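Heavy-metal chelation domain-containing protein (Pyrococcus horikoshii, PDB 3NPG) is of unknown function but may bind heavy-metal ions. Local coordinates at the interface of chains A and B and the interface of chains A and C. Coordinates in Å, arbitrary orientation; residue numbers count along the deposited sequence, not the author numbering. Chains: chain A/B/C, uncharacterized DUF364 family protein.

Contact 1: the interface of chains A and B. Residues chain A 28-30, 50, 52, 58; chain B 29-30, 50, 52, 58.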
loop_
_atom_site.group_PDB
_atom_site.type_symbol
_atom_site.label_atom_id
_atom_site.label_comp_id
_atom_site.label_asym_id
_atom_site.label_seq_id
_atom_site.Cartn_x
_atom_site.Cartn_y
_atom_site.Cartn_z
ATOM N N PHE A 28 15.916 -15.820 1.076
ATOM C CA PHE A 28 14.892 -14.850 1.448
ATOM C C PHE A 28 14.009 -14.623 0.210
ATOM O O PHE A 28 14.306 -13.761 -0.616
ATOM C CB PHE A 28 15.539 -13.526 1.926
ATOM C CG PHE A 28 14.547 -12.455 2.330
ATOM C CD1 PHE A 28 13.861 -12.537 3.535
ATOM C CD2 PHE A 28 14.338 -11.340 1.529
ATOM C CE1 PHE A 28 12.945 -11.552 3.904
ATOM C CE2 PHE A 28 13.427 -10.356 1.901
ATOM C CZ PHE A 28 12.738 -10.466 3.086
ATOM N N GLY A 29 13.046 -15.514 0.009
ATOM C CA GLY A 29 12.226 -15.509 -1.195
ATOM C C GLY A 29 10.738 -15.484 -0.953
ATOM O O GLY A 29 10.291 -15.450 0.193
ATOM N N LEU A 30 9.952 -15.495 -2.055
ATOM C CA LEU A 30 8.494 -15.452 -2.002
ATOM C C LEU A 30 7.875 -16.772 -2.515
ATOM O O LEU A 30 8.387 -17.364 -3.469
ATOM C CB LEU A 30 7.961 -14.265 -2.826
ATOM C CG LEU A 30 8.208 -12.868 -2.243
ATOM C CD1 LEU A 30 7.953 -11.806 -3.277
ATOM C CD2 LEU A 30 7.345 -12.621 -1.015
ATOM N N THR A 50 7.489 -14.507 4.119
ATOM C CA THR A 50 8.100 -13.240 3.749
ATOM C C THR A 50 7.022 -12.183 3.667
ATOM O O THR A 50 5.975 -12.413 3.053
ATOM C CB THR A 50 8.872 -13.387 2.423
ATOM O OG1 THR A 50 9.794 -14.469 2.542
ATOM C CG2 THR A 50 9.615 -12.127 2.044
ATOM N N PRO A 52 6.804 -8.695 2.273
ATOM C CA PRO A 52 7.471 -7.609 1.525
ATOM C C PRO A 52 6.977 -6.217 1.884
ATOM O O PRO A 52 7.748 -5.263 1.812
ATOM C CB PRO A 52 7.185 -7.954 0.064
ATOM C CG PRO A 52 5.989 -8.858 0.106
ATOM C CD PRO A 52 6.112 -9.634 1.362
ATOM N N TYR A 58 16.574 -3.237 1.423
ATOM C CA TYR A 58 17.106 -4.568 1.141
ATOM C C TYR A 58 18.556 -4.670 1.575
ATOM O O TYR A 58 19.471 -4.590 0.749
ATOM C CB TYR A 58 16.908 -4.958 -0.336
ATOM C CG TYR A 58 15.474 -5.323 -0.654
ATOM C CD1 TYR A 58 14.950 -6.558 -0.284
ATOM C CD2 TYR A 58 14.621 -4.409 -1.262
ATOM C CE1 TYR A 58 13.614 -6.879 -0.523
ATOM C CE2 TYR A 58 13.283 -4.719 -1.509
ATOM C CZ TYR A 58 12.784 -5.955 -1.137
ATOM O OH TYR A 58 11.467 -6.262 -1.386
ATOM N N GLY B 29 12.929 -14.872 -5.542
ATOM C CA GLY B 29 13.206 -14.250 -4.254
ATOM C C GLY B 29 13.309 -12.743 -4.272
ATOM O O GLY B 29 13.147 -12.112 -5.320
ATOM N N LEU B 30 13.585 -12.149 -3.086
ATOM C CA LEU B 30 13.720 -10.705 -2.920
ATOM C C LEU B 30 15.167 -10.321 -2.543
ATOM O O LEU B 30 15.817 -11.042 -1.777
ATOM C CB LEU B 30 12.742 -10.194 -1.843
ATOM C CG LEU B 30 11.260 -10.192 -2.218
ATOM C CD1 LEU B 30 10.412 -9.992 -1.008
ATOM C CD2 LEU B 30 10.951 -9.121 -3.253
ATOM N N THR B 50 12.056 -8.638 -8.605
ATOM C CA THR B 50 10.782 -9.145 -8.123
ATOM C C THR B 50 9.898 -7.971 -7.701
ATOM O O THR B 50 10.360 -7.062 -6.989
ATOM C CB THR B 50 10.994 -10.159 -6.979
ATOM O OG1 THR B 50 11.834 -11.215 -7.442
ATOM C CG2 THR B 50 9.687 -10.738 -6.462
ATOM N N PRO B 52 6.645 -7.730 -5.753
ATOM C CA PRO B 52 5.601 -8.435 -4.981
ATOM C C PRO B 52 4.224 -7.773 -5.037
ATOM O O PRO B 52 3.208 -8.465 -4.967
ATOM C CB PRO B 52 6.167 -8.453 -3.557
ATOM C CG PRO B 52 7.180 -7.364 -3.530
ATOM C CD PRO B 52 7.763 -7.307 -4.887
ATOM N N TYR B 58 0.209 -16.942 -5.572
ATOM C CA TYR B 58 1.490 -17.638 -5.540
ATOM C C TYR B 58 1.368 -19.008 -6.170
ATOM O O TYR B 58 1.291 -20.024 -5.470
ATOM C CB TYR B 58 2.069 -17.699 -4.113
ATOM C CG TYR B 58 2.645 -16.375 -3.659
ATOM C CD1 TYR B 58 3.873 -15.925 -4.139
ATOM C CD2 TYR B 58 1.929 -15.535 -2.812
ATOM C CE1 TYR B 58 4.388 -14.687 -3.760
ATOM C CE2 TYR B 58 2.432 -14.294 -2.429
ATOM C CZ TYR B 58 3.663 -13.873 -2.906
ATOM O OH TYR B 58 4.169 -12.660 -2.522
HETATM O O HOH W 1 16.335 -14.195 -2.368
#

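Contact 2: the interface of chains A and B. Residues chain A 26-28, 60, 62, 65, 70, 84; chain B 228, 231-232.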
loop_
_atom_site.group_PDB
_atom_site.type_symbol
_atom_site.label_atom_id
_atom_site.label_comp_id
_atom_site.label_asym_id
_atom_site.label_seq_id
_atom_site.Cartn_x
_atom_site.Cartn_y
_atom_site.Cartn_z
ATOM N N PHE A 26 19.772 -21.661 1.943
ATOM C CA PHE A 26 18.757 -20.715 2.423
ATOM C C PHE A 26 18.338 -19.778 1.292
ATOM O O PHE A 26 19.014 -19.720 0.259
ATOM C CB PHE A 26 19.294 -19.900 3.621
ATOM C CG PHE A 26 20.476 -19.021 3.284
ATOM C CD1 PHE A 26 21.769 -19.529 3.302
ATOM C CD2 PHE A 26 20.297 -17.685 2.952
ATOM C CE1 PHE A 26 22.857 -18.726 2.962
ATOM C CE2 PHE A 26 21.388 -16.879 2.625
ATOM C CZ PHE A 26 22.662 -17.404 2.630
ATOM N N SER A 27 17.239 -19.020 1.495
ATOM C CA SER A 27 16.764 -18.049 0.510
ATOM C C SER A 27 15.688 -17.150 1.100
ATOM O O SER A 27 14.653 -17.644 1.550
ATOM C CB SER A 27 16.226 -18.758 -0.735
ATOM O OG SER A 27 15.747 -17.833 -1.696
ATOM N N PHE A 28 15.916 -15.820 1.076
ATOM C CA PHE A 28 14.892 -14.850 1.448
ATOM C C PHE A 28 14.009 -14.623 0.210
ATOM O O PHE A 28 14.306 -13.761 -0.616
ATOM C CB PHE A 28 15.539 -13.526 1.926
ATOM C CG PHE A 28 14.547 -12.455 2.330
ATOM C CD1 PHE A 28 13.861 -12.537 3.535
ATOM C CD2 PHE A 28 14.338 -11.340 1.529
ATOM C CE1 PHE A 28 12.945 -11.552 3.904
ATOM C CE2 PHE A 28 13.427 -10.356 1.901
ATOM C CZ PHE A 28 12.738 -10.466 3.086
ATOM N N ASN A 60 21.409 -6.562 4.688
ATOM C CA ASN A 60 21.632 -7.666 5.627
ATOM C C ASN A 60 23.044 -7.582 6.230
ATOM O O ASN A 60 24.034 -7.547 5.491
ATOM C CB ASN A 60 21.403 -9.026 4.942
ATOM C CG ASN A 60 21.022 -10.139 5.896
ATOM O OD1 ASN A 60 21.620 -10.321 6.957
ATOM N ND2 ASN A 60 20.034 -10.934 5.517
ATOM N N ILE A 62 24.495 -9.869 7.997
ATOM C CA ILE A 62 25.127 -11.193 7.940
ATOM C C ILE A 62 26.123 -11.274 6.768
ATOM O O ILE A 62 25.733 -11.118 5.606
ATOM C CB ILE A 62 24.060 -12.332 7.896
ATOM C CG1 ILE A 62 23.214 -12.338 9.189
ATOM C CG2 ILE A 62 24.718 -13.694 7.667
ATOM C CD1 ILE A 62 21.849 -13.032 9.065
ATOM N N PRO A 65 27.149 -16.590 6.318
ATOM C CA PRO A 65 25.920 -17.267 6.748
ATOM C C PRO A 65 26.174 -18.585 7.468
ATOM O O PRO A 65 26.975 -19.405 7.010
ATOM C CB PRO A 65 25.150 -17.478 5.435
ATOM C CG PRO A 65 25.841 -16.610 4.422
ATOM C CD PRO A 65 27.251 -16.543 4.849
ATOM N N PHE A 70 22.102 -16.988 11.810
ATOM C CA PHE A 70 20.714 -16.749 11.401
ATOM C C PHE A 70 19.797 -16.651 12.605
ATOM O O PHE A 70 19.063 -15.672 12.731
ATOM C CB PHE A 70 20.223 -17.857 10.442
ATOM C CG PHE A 70 20.669 -17.725 8.996
ATOM C CD1 PHE A 70 21.399 -16.618 8.571
ATOM C CD2 PHE A 70 20.324 -18.687 8.054
ATOM C CE1 PHE A 70 21.801 -16.495 7.242
ATOM C CE2 PHE A 70 20.725 -18.561 6.724
ATOM C CZ PHE A 70 21.462 -17.467 6.325
ATOM N N LEU A 84 14.723 -14.690 8.098
ATOM C CA LEU A 84 15.759 -15.728 7.934
ATOM C C LEU A 84 16.050 -16.436 9.273
ATOM O O LEU A 84 16.322 -17.641 9.289
ATOM C CB LEU A 84 17.052 -15.122 7.356
ATOM C CG LEU A 84 17.074 -14.912 5.835
ATOM C CD1 LEU A 84 18.101 -13.862 5.444
ATOM C CD2 LEU A 84 17.345 -16.221 5.098
ATOM N N VAL B 228 25.190 -15.666 -2.432
ATOM C CA VAL B 228 25.080 -15.556 -0.974
ATOM C C VAL B 228 24.341 -14.259 -0.612
ATOM O O VAL B 228 23.424 -14.283 0.205
ATOM C CB VAL B 228 26.486 -15.633 -0.303
ATOM C CG1 VAL B 228 26.437 -15.161 1.148
ATOM C CG2 VAL B 228 27.063 -17.042 -0.399
ATOM N N LYS B 231 20.563 -14.414 -1.841
ATOM C CA LYS B 231 19.808 -15.258 -0.911
ATOM C C LYS B 231 19.598 -14.549 0.446
ATOM O O LYS B 231 18.608 -14.810 1.128
ATOM C CB LYS B 231 20.525 -16.609 -0.708
ATOM C CG LYS B 231 20.416 -17.547 -1.897
ATOM C CD LYS B 231 21.468 -18.639 -1.845
ATOM C CE LYS B 231 21.219 -19.687 -2.895
ATOM N NZ LYS B 231 22.423 -20.490 -3.169
ATOM N N LEU B 232 20.536 -13.649 0.827
ATOM C CA LEU B 232 20.445 -12.891 2.083
ATOM C C LEU B 232 19.544 -11.662 1.950
ATOM O O LEU B 232 19.192 -11.046 2.958
ATOM C CB LEU B 232 21.842 -12.479 2.587
ATOM C CG LEU B 232 22.628 -13.559 3.346
ATOM C CD1 LEU B 232 24.092 -13.193 3.447
ATOM C CD2 LEU B 232 22.047 -13.797 4.732
#

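Contact 3: the interface of chains A and C. Residues chain A 159, 178, 181-182, 185; chain C 156, 159-160, 182, 185.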
loop_
_atom_site.group_PDB
_atom_site.type_symbol
_atom_site.label_atom_id
_atom_site.label_comp_id
_atom_site.label_asym_id
_atom_site.label_seq_id
_atom_site.Cartn_x
_atom_site.Cartn_y
_atom_site.Cartn_z
ATOM N N TYR A 159 -5.794 -4.417 19.697
ATOM C CA TYR A 159 -5.519 -4.019 21.083
ATOM C C TYR A 159 -6.812 -3.873 21.917
ATOM O O TYR A 159 -6.805 -4.164 23.114
ATOM C CB TYR A 159 -4.711 -2.704 21.104
ATOM C CG TYR A 159 -4.161 -2.343 22.466
ATOM C CD1 TYR A 159 -2.902 -2.778 22.868
ATOM C CD2 TYR A 159 -4.874 -1.520 23.333
ATOM C CE1 TYR A 159 -2.385 -2.443 24.120
ATOM C CE2 TYR A 159 -4.375 -1.190 24.592
ATOM C CZ TYR A 159 -3.129 -1.656 24.984
ATOM O OH TYR A 159 -2.631 -1.333 26.222
ATOM N N GLY A 178 6.490 -9.392 14.754
ATOM C CA GLY A 178 6.646 -8.977 16.148
ATOM C C GLY A 178 5.363 -8.624 16.870
ATOM O O GLY A 178 5.403 -8.047 17.957
ATOM N N ASP A 181 3.810 -10.817 20.803
ATOM C CA ASP A 181 3.932 -10.346 22.195
ATOM C C ASP A 181 2.714 -9.531 22.633
ATOM O O ASP A 181 2.224 -9.715 23.750
ATOM C CB ASP A 181 5.217 -9.532 22.383
ATOM C CG ASP A 181 6.481 -10.371 22.365
ATOM O OD1 ASP A 181 6.828 -10.900 21.287
ATOM O OD2 ASP A 181 7.158 -10.432 23.399
HETATM N N MSE A 182 2.209 -8.649 21.744
HETATM C CA MSE A 182 1.026 -7.821 22.016
HETATM C C MSE A 182 -0.253 -8.678 22.046
HETATM O O MSE A 182 -1.055 -8.550 22.976
HETATM C CB MSE A 182 0.905 -6.691 20.966
HETATM C CG MSE A 182 -0.289 -5.743 21.200
HETATM SE SE MSE A 182 -1.938 -6.356 20.363
HETATM C CE MSE A 182 -1.379 -6.321 18.512
ATOM N N ASP A 185 -0.493 -10.576 25.253
ATOM C CA ASP A 185 -0.716 -9.645 26.364
ATOM C C ASP A 185 -2.179 -9.182 26.414
ATOM O O ASP A 185 -2.742 -9.039 27.505
ATOM C CB ASP A 185 0.232 -8.434 26.255
ATOM C CG ASP A 185 -0.129 -7.264 27.173
ATOM O OD1 ASP A 185 -0.274 -7.492 28.400
ATOM O OD2 ASP A 185 -0.227 -6.117 26.668
ATOM N N THR C 156 4.889 -2.163 14.239
ATOM C CA THR C 156 4.768 -3.407 15.016
ATOM C C THR C 156 5.916 -3.533 16.041
ATOM O O THR C 156 5.814 -4.308 16.997
ATOM C CB THR C 156 4.697 -4.633 14.075
ATOM O OG1 THR C 156 5.925 -4.755 13.356
ATOM C CG2 THR C 156 3.532 -4.556 13.104
ATOM N N TYR C 159 5.697 -1.666 20.231
ATOM C CA TYR C 159 5.400 -2.457 21.427
ATOM C C TYR C 159 6.681 -2.907 22.167
ATOM O O TYR C 159 6.678 -2.999 23.395
ATOM C CB TYR C 159 4.535 -3.679 21.048
ATOM C CG TYR C 159 3.967 -4.420 22.237
ATOM C CD1 TYR C 159 2.728 -4.076 22.769
ATOM C CD2 TYR C 159 4.645 -5.494 22.804
ATOM C CE1 TYR C 159 2.195 -4.761 23.860
ATOM C CE2 TYR C 159 4.132 -6.172 23.907
ATOM C CZ TYR C 159 2.906 -5.803 24.432
ATOM O OH TYR C 159 2.407 -6.462 25.523
ATOM N N HIS C 160 7.772 -3.168 21.421
ATOM C CA HIS C 160 9.019 -3.673 22.003
ATOM C C HIS C 160 10.045 -2.572 22.293
ATOM O O HIS C 160 10.885 -2.745 23.177
ATOM C CB HIS C 160 9.637 -4.752 21.096
ATOM C CG HIS C 160 8.661 -5.789 20.648
ATOM N ND1 HIS C 160 8.263 -6.810 21.485
ATOM C CD2 HIS C 160 8.032 -5.927 19.459
ATOM C CE1 HIS C 160 7.412 -7.536 20.782
ATOM N NE2 HIS C 160 7.239 -7.040 19.559
HETATM N N MSE C 182 -2.132 2.058 23.612
HETATM C CA MSE C 182 -0.986 1.135 23.603
HETATM C C MSE C 182 0.333 1.890 23.875
HETATM O O MSE C 182 1.129 1.452 24.710
HETATM C CB MSE C 182 -0.917 0.372 22.254
HETATM C CG MSE C 182 0.254 -0.630 22.160
HETATM SE SE MSE C 182 1.937 0.183 21.532
HETATM C CE MSE C 182 1.379 0.692 19.748
ATOM N N ASP C 185 0.648 2.709 27.506
ATOM C CA ASP C 185 0.829 1.469 28.270
ATOM C C ASP C 185 2.271 0.947 28.151
ATOM O O ASP C 185 2.829 0.455 29.134
ATOM C CB ASP C 185 -0.179 0.390 27.806
ATOM C CG ASP C 185 0.128 -1.022 28.311
ATOM O OD1 ASP C 185 0.289 -1.193 29.540
ATOM O OD2 ASP C 185 0.175 -1.958 27.474
#

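Contact 1: the interface of chains A and B
With CG anti to the carbonyl carbon (chi1 -71°), A:Leu30 and its mate B:Leu30 each turn a CD1 methyl toward the two-fold axis, and the two meet there at 3.8 Å. The side chains cross obliquely. Each isobutyl group also touches the tyrosine of the other chain: A:Leu30 CB packs on B:Tyr58 CE1 at 3.7 Å, and its CD2 methyl lies 3.5 Å from the phenol oxygen B:Tyr58 OH. A:Leu30 CD1 further touches the methyl CG2 of B:Thr50 and CB of B:Pro52, while the two proline rings lie side by side, running opposite ways, A:Pro52 CB to B:Pro52 CG 3.6 Å. An alanine at A:Leu30 would probably open a gap beside the B:Leu30 CD1 methyl and the B:Tyr58 hydroxyl, and leave the CG2 methyl of B:Thr50 without its mate. On the backbone, B:Leu30 N donates to A:Phe28 O at 3.0 Å, and a water also joins that oxygen to B:Leu30 O. The glycines at position 29 form an antiparallel bridge, and A:Thr50 OG1 donates to A:Gly29 O within its own chain at 2.6 Å, which is likely to steady the loop. The patch thus joins two copies through a small apolar core; the structure alone does not establish whether this pairing is the biological dimer.

Contact 2: the interface of chains A and B
The C-terminal end of helix 223-231 of chain B docks against strand 22-27 of chain A and the loop around A:Asn60, with B:Leu232 as the plug. Two carbonyls at that helix end are capped from across the interface. B:Lys231 O takes the backbone A:Phe28 N on a lone pair at 2.9 Å, and B:Leu232 O takes the side-chain amide A:Asn60 ND2 at 2.7 Å, also on a lone pair and near the amide plane. The other end of that amide, A:Asn60 OD1, accepts A:Ile62 N at 3.1 Å, which fixes the amide's rotation and points its NH2 at chain B. B:Leu232 CD2 reaches A:Phe70 CE1 at 3.7 Å and also meets A:Ile62 and A:Leu84, while CD1 turns toward A:Pro65. A:Phe26 holds its CG between backbone N and carbonyl carbon (chi1 63°), which swings the ring toward the helix end, where CE2 touches B:Lys231 CB at 3.5 Å and B:Leu232 CG at 3.6 Å. A:Phe70 CZ stands over the centre of the ring face opposite B:Lys231 CB. The extended chain of B:Lys231 runs past A:Phe26 O, and B:Val228 CG1 packs on A:Pro65 CG at 3.6 Å. In the fold, this pocket lies between the end of strand 22-27, the 60-65 loop and helices 67-72 and 79-96.

Contact 3: the interface of chains A and C
Helix 180-186 of chain A faces the short helix 158-161 of chain C, and the two-fold repeats the pairing with the chains exchanged; A:Gly178, at phi 90°, lies in the loop just ahead of the first helix. C:Tyr159 carries much of the contact. Its CG is anti to the backbone N (chi1 -170°), which sends the ring across to the partner helix, where selenomethionine A:Met182 sets CB over one face, 3.8 Å from the ring centroid and offset toward the rim. The twin, C:Met182 CB on the A:Tyr159 face, is at 3.9 Å. At the tip, C:Tyr159 OH points to the carboxylate oxygen A:Asp185 OD2 at 2.9 Å, and A:Tyr159 OH to C:Asp185 OD2 at 3.1 Å; both hydrogen bonds are weak. A:Asp185 OD2 and C:Asp185 OD2 lie 4.3 Å apart, so like charges may work against each other here. Beside C:Tyr159, C:His160 NE2 donates to A:Gly178 O at 2.6 Å, nearly straight at 167° and on a carbonyl lone pair, with the oxygen close to the imidazole plane. A:Asp181 meets the rim of this ring, its CB 3.4 Å from C:His160 CE1, and its carboxylate plane stands almost perpendicular to the imidazole. C:Tyr159 CD2 lies over one face of the same imidazole, toward its rim. The patch joins chains A and C in the deposited tetramer, though the structure alone does not establish whether it persists in solution.

Contacts 1 and 2 are neighbouring patches of the A-B interface, their C-alpha centres about 12 Å apart. They share A:Phe28, whose carbonyl serves contact 1 and whose backbone N serves contact 2, so the stretch that follows strand 22-27 ties the two together. Contact 3 lies about 26 Å from contact 1 and about 27 Å from contact 2, shares no residue with them and uses a different surface, built on helices 158-161 and 180-186. Chain A therefore engages B and C through separate faces, each two-fold symmetric, an arrangement consistent with the four copies of the deposited assembly.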